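Local atomic coordinates of putative Acetyltransferase (Pyrococcus horikoshii, PDB entry 3DDD), a protein that binds coenzyme A and, as a member of the GNAT family, probably transfers an acyl group from it to an acceptor not yet identified. Residues I184-A189 with G281-A286; A195-L198 with G204-L207. One frame throughout, in Å; residues are numbered along the deposited sequence.

Interaction 1: I184-A189 with G281-A286; sequences IRVLEA and GILAYA
Leu283 pushes its CD1 methyl against helix 184-192, chiefly against Val186, and this one leucine makes the whole contact from its side. CD1 lies 3.6 Å from Val186 CG1, while the other branch, CD2, reaches Val186 CG1 alone, at 4.0 Å. The two side chains meet at a slant.

Val186 faces the 281-286 segment directly, and with CG1 anti to its backbone N (chi1 -174°) that methyl is the one offered to Leu283. Leu187 starts off at an angle to the segment and adds a touch through its CD1 methyl, 3.7 Å from Leu283 CD1; it was modelled in two conformers, so this touch holds for one of them. Side chains from both segments bridge the gap, for the CA atoms of Leu187 and Leu283, the nearest pair, are 8.6 Å apart.

The loop that carries Leu283 leaves strand 279-281, where Gly281 still pairs through its backbone with Leu216. Further along, the hydroxyl of Tyr285 bonds to the carbonyl of Thr145, which ties the same tail to strand 140-149. On the helix side, Val186 also packs on Val60 of helix 47-60.

Methyl groups do all the touching, and no hydrogen bond or charge pair crosses between helix and tail. The contact is thus apolar packing of a few methyls, without the directional constraint a hydrogen bond would add.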
loop_
_atom_site.group_PDB
_atom_site.type_symbol
_atom_site.label_atom_id
_atom_site.label_comp_id
_atom_site.label_asym_id
_atom_site.label_seq_id
_atom_site.Cartn_x
_atom_site.Cartn_y
_atom_site.Cartn_z
ATOM N N ILE A 184 9.548 8.698 2.511
ATOM C CA ILE A 184 9.429 9.372 3.790
ATOM C C ILE A 184 8.186 10.250 3.825
ATOM O O ILE A 184 7.603 10.456 4.895
ATOM C CB ILE A 184 10.708 10.200 4.081
ATOM C CG1 ILE A 184 11.901 9.259 4.274
ATOM C CG2 ILE A 184 10.515 11.177 5.301
ATOM C CD1 ILE A 184 11.662 8.069 5.234
ATOM N N ARG A 185 7.779 10.773 2.669
ATOM C CA ARG A 185 6.590 11.629 2.604
ATOM C C ARG A 185 5.315 10.857 2.925
ATOM O O ARG A 185 4.352 11.398 3.411
ATOM C CB ARG A 185 6.505 12.361 1.260
ATOM C CG ARG A 185 6.015 11.537 0.095
ATOM C CD ARG A 185 5.750 12.474 -1.099
ATOM N NE ARG A 185 4.874 11.850 -2.070
ATOM C CZ ARG A 185 5.262 10.918 -2.936
ATOM N NH1 ARG A 185 6.518 10.515 -2.968
ATOM N NH2 ARG A 185 4.380 10.364 -3.770
ATOM N N VAL A 186 5.334 9.562 2.690
ATOM C CA VAL A 186 4.222 8.705 3.051
ATOM C C VAL A 186 4.169 8.525 4.580
ATOM O O VAL A 186 3.122 8.737 5.217
ATOM C CB VAL A 186 4.329 7.355 2.281
ATOM C CG1 VAL A 186 3.109 6.499 2.515
ATOM C CG2 VAL A 186 4.449 7.667 0.796
ATOM N N LEU A 187 5.297 8.145 5.172
ATOM C CA LEU A 187 5.392 8.067 6.637
ATOM C C LEU A 187 4.900 9.368 7.280
ATOM O O LEU A 187 4.073 9.341 8.168
ATOM C CB LEU A 187 6.832 7.753 7.089
ATOM C CG LEU A 187 7.183 6.261 7.125
ATOM C CD1 LEU A 187 7.261 5.673 5.717
ATOM C CD2 LEU A 187 8.481 6.075 7.863
ATOM N N GLU A 188 5.395 10.498 6.796
ATOM C CA GLU A 188 4.982 11.810 7.296
ATOM C C GLU A 188 3.471 12.080 7.236
ATOM O O GLU A 188 2.924 12.679 8.147
ATOM C CB GLU A 188 5.691 12.905 6.489
ATOM C CG GLU A 188 7.084 13.238 6.955
ATOM C CD GLU A 188 7.914 14.017 5.912
ATOM O OE1 GLU A 188 7.427 14.285 4.789
ATOM O OE2 GLU A 188 9.064 14.363 6.221
ATOM N N ALA A 189 2.840 11.693 6.130
ATOM C CA ALA A 189 1.400 11.906 5.916
ATOM C C ALA A 189 0.577 11.123 6.923
ATOM O O ALA A 189 -0.374 11.644 7.497
ATOM C CB ALA A 189 0.996 11.532 4.442
ATOM N N GLY A 281 7.599 -5.752 7.611
ATOM C CA GLY A 281 6.217 -5.393 7.393
ATOM C C GLY A 281 6.164 -4.278 6.371
ATOM O O GLY A 281 6.762 -3.208 6.561
ATOM N N ILE A 282 5.461 -4.519 5.271
ATOM C CA ILE A 282 5.351 -3.503 4.246
ATOM C C ILE A 282 4.443 -2.393 4.769
ATOM O O ILE A 282 3.649 -2.589 5.697
ATOM C CB ILE A 282 4.899 -4.082 2.861
ATOM C CG1 ILE A 282 3.420 -4.441 2.820
ATOM C CG2 ILE A 282 5.736 -5.302 2.445
ATOM C CD1 ILE A 282 2.940 -4.712 1.386
ATOM N N LEU A 283 4.548 -1.224 4.163
ATOM C CA LEU A 283 3.702 -0.097 4.541
ATOM C C LEU A 283 2.226 -0.405 4.269
ATOM O O LEU A 283 1.420 -0.353 5.168
ATOM C CB LEU A 283 4.167 1.192 3.830
ATOM C CG LEU A 283 3.604 2.497 4.454
ATOM C CD1 LEU A 283 4.549 3.696 4.253
ATOM C CD2 LEU A 283 2.243 2.809 3.884
ATOM N N ALA A 284 1.894 -0.733 3.022
ATOM C CA ALA A 284 0.499 -1.017 2.602
ATOM C C ALA A 284 0.585 -1.677 1.267
ATOM O O ALA A 284 1.510 -1.413 0.534
ATOM C CB ALA A 284 -0.340 0.262 2.489
ATOM N N TYR A 285 -0.354 -2.552 0.927
ATOM C CA TYR A 285 -0.388 -3.123 -0.432
ATOM C C TYR A 285 -0.476 -2.001 -1.522
ATOM O O TYR A 285 0.113 -2.114 -2.598
ATOM C CB TYR A 285 -1.558 -4.063 -0.587
ATOM C CG TYR A 285 -1.473 -5.438 0.047
ATOM C CD1 TYR A 285 -0.333 -6.230 -0.062
ATOM C CD2 TYR A 285 -2.572 -5.971 0.719
ATOM C CE1 TYR A 285 -0.288 -7.524 0.464
ATOM C CE2 TYR A 285 -2.538 -7.278 1.272
ATOM C CZ TYR A 285 -1.395 -8.044 1.146
ATOM O OH TYR A 285 -1.361 -9.321 1.670
ATOM N N ALA A 286 -1.152 -0.901 -1.207
ATOM C CA ALA A 286 -1.291 0.228 -2.133
ATOM C C ALA A 286 0.010 0.982 -2.434
ATOM O O ALA A 286 0.183 1.555 -3.545
ATOM C CB ALA A 286 -2.295 1.177 -1.601
#

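Interaction 2: A195-L198 with G204-L207; sequences ARLL and GFGL. With EDO (1,2-ethanediol), chain D.
Leu197 and Leu207 face each other as a non-hydrogen-bonded pair in the antiparallel beta hairpin of strands 196-200 and 204-209. Followed outward, Leu207 leaves its strand with CB, brings CG to 4.1 Å from Ala195 CB, and ends in two branches. CD1 touches Ala195 CB at 3.9 Å and, from another direction, the carbonyl oxygen of Arg196 at 3.6 Å. CD2 turns to helix 184-192, whose Tyr190 and Met191 also pack on this leucine.

On the same face, Leu197 slants across Phe205, its CD1 methyl 3.5 Å from the ring atom CD1. The phenyl group stands there because chi1 of 80° sets CG between the backbone N and the carbonyl carbon; helix 169-179 packs on it through Val171 and Ile174.

Leu198 and Gly206 form the hydrogen-bonded pair, and Leu198 turns to the other face, where it meets Val161 and Leu234. At the start of the strand Arg196 forms a salt bridge with Glu163 through NH1, and its NE gives a weak bond to a 1,2-ethanediol, probably from the crystallisation liquor. Of the two backbone bonds between these segments, Leu198 N to Gly206 O is straighter than Gly206 N to Leu198 O, 2.8 Å long with 171° at the hydrogen.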
loop_
_atom_site.group_PDB
_atom_site.type_symbol
_atom_site.label_atom_id
_atom_site.label_comp_id
_atom_site.label_asym_id
_atom_site.label_seq_id
_atom_site.Cartn_x
_atom_site.Cartn_y
_atom_site.Cartn_z
ATOM N N ALA A 195 -0.526 8.446 13.319
ATOM C CA ALA A 195 0.304 7.252 13.269
ATOM C C ALA A 195 1.507 7.467 14.166
ATOM O O ALA A 195 2.017 8.572 14.243
ATOM C CB ALA A 195 0.745 6.952 11.833
ATOM N N ARG A 196 1.944 6.411 14.855
ATOM C CA ARG A 196 2.992 6.515 15.857
ATOM C C ARG A 196 4.254 5.877 15.334
ATOM O O ARG A 196 4.200 4.756 14.859
ATOM C CB ARG A 196 2.588 5.765 17.097
ATOM C CG ARG A 196 1.256 6.242 17.756
ATOM C CD ARG A 196 0.793 5.123 18.718
ATOM N NE ARG A 196 -0.360 5.434 19.561
ATOM C CZ ARG A 196 -0.306 6.184 20.646
ATOM N NH1 ARG A 196 0.837 6.741 21.030
ATOM N NH2 ARG A 196 -1.408 6.381 21.338
ATOM N N LEU A 197 5.391 6.571 15.451
ATOM C CA LEU A 197 6.661 6.022 15.011
ATOM C C LEU A 197 7.419 5.448 16.228
ATOM O O LEU A 197 7.838 6.172 17.143
ATOM C CB LEU A 197 7.459 7.079 14.249
ATOM C CG LEU A 197 8.855 6.700 13.747
ATOM C CD1 LEU A 197 8.804 5.650 12.640
ATOM C CD2 LEU A 197 9.584 7.949 13.309
ATOM N N LEU A 198 7.581 4.132 16.236
ATOM C CA LEU A 198 8.240 3.451 17.340
ATOM C C LEU A 198 9.640 3.097 16.892
ATOM O O LEU A 198 9.812 2.621 15.792
ATOM C CB LEU A 198 7.469 2.198 17.737
ATOM C CG LEU A 198 5.994 2.377 18.114
ATOM C CD1 LEU A 198 5.390 1.011 18.470
ATOM C CD2 LEU A 198 5.813 3.369 19.274
ATOM N N GLY A 204 16.047 -0.110 14.420
ATOM C CA GLY A 204 14.778 -0.485 13.849
ATOM C C GLY A 204 13.666 0.468 14.161
ATOM O O GLY A 204 13.774 1.252 15.080
ATOM N N PHE A 205 12.613 0.406 13.353
ATOM C CA PHE A 205 11.417 1.205 13.565
ATOM C C PHE A 205 10.177 0.485 13.047
ATOM O O PHE A 205 10.256 -0.376 12.154
ATOM C CB PHE A 205 11.528 2.608 12.915
ATOM C CG PHE A 205 11.251 2.622 11.436
ATOM C CD1 PHE A 205 9.967 2.818 10.958
ATOM C CD2 PHE A 205 12.288 2.451 10.518
ATOM C CE1 PHE A 205 9.705 2.821 9.623
ATOM C CE2 PHE A 205 12.043 2.447 9.162
ATOM C CZ PHE A 205 10.753 2.622 8.703
ATOM N N GLY A 206 9.042 0.861 13.625
ATOM C CA GLY A 206 7.738 0.475 13.129
ATOM C C GLY A 206 6.772 1.645 13.186
ATOM O O GLY A 206 6.875 2.500 14.076
ATOM N N LEU A 207 5.852 1.696 12.217
ATOM C CA LEU A 207 4.844 2.750 12.170
ATOM C C LEU A 207 3.504 2.121 12.495
ATOM O O LEU A 207 3.165 1.122 11.923
ATOM C CB LEU A 207 4.811 3.403 10.800
ATOM C CG LEU A 207 3.873 4.605 10.638
ATOM C CD1 LEU A 207 4.400 5.821 11.403
ATOM C CD2 LEU A 207 3.752 4.890 9.138
HETATM C C1 EDO D . -2.693 5.391 15.626
HETATM O O1 EDO D . -3.530 5.853 14.579
HETATM C C2 EDO D . -3.610 4.655 16.594
HETATM O O2 EDO D . -2.823 4.209 17.700
#

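Helix 184-192 joins the two contacts: strand 196-200 follows it in the chain, and it packs on Phe205 and Leu207 of the hairpin. Leu187 belongs to both neighbourhoods, since in the conformer described its CD1 serves interaction 1 while its CD2 lies 3.9 Å from Phe205 CE1. Both contacts are buried, but interaction 1 sits about 7 Å from the centre of the chain and interaction 2 about 16 Å, measured between centres. Their chemistry differs: the deeper contact joins a helix to the C-terminal tail through methyl groups, whereas the hairpin adds backbone hydrogen bonds to its apolar packing and carries a charged arginine at its margin.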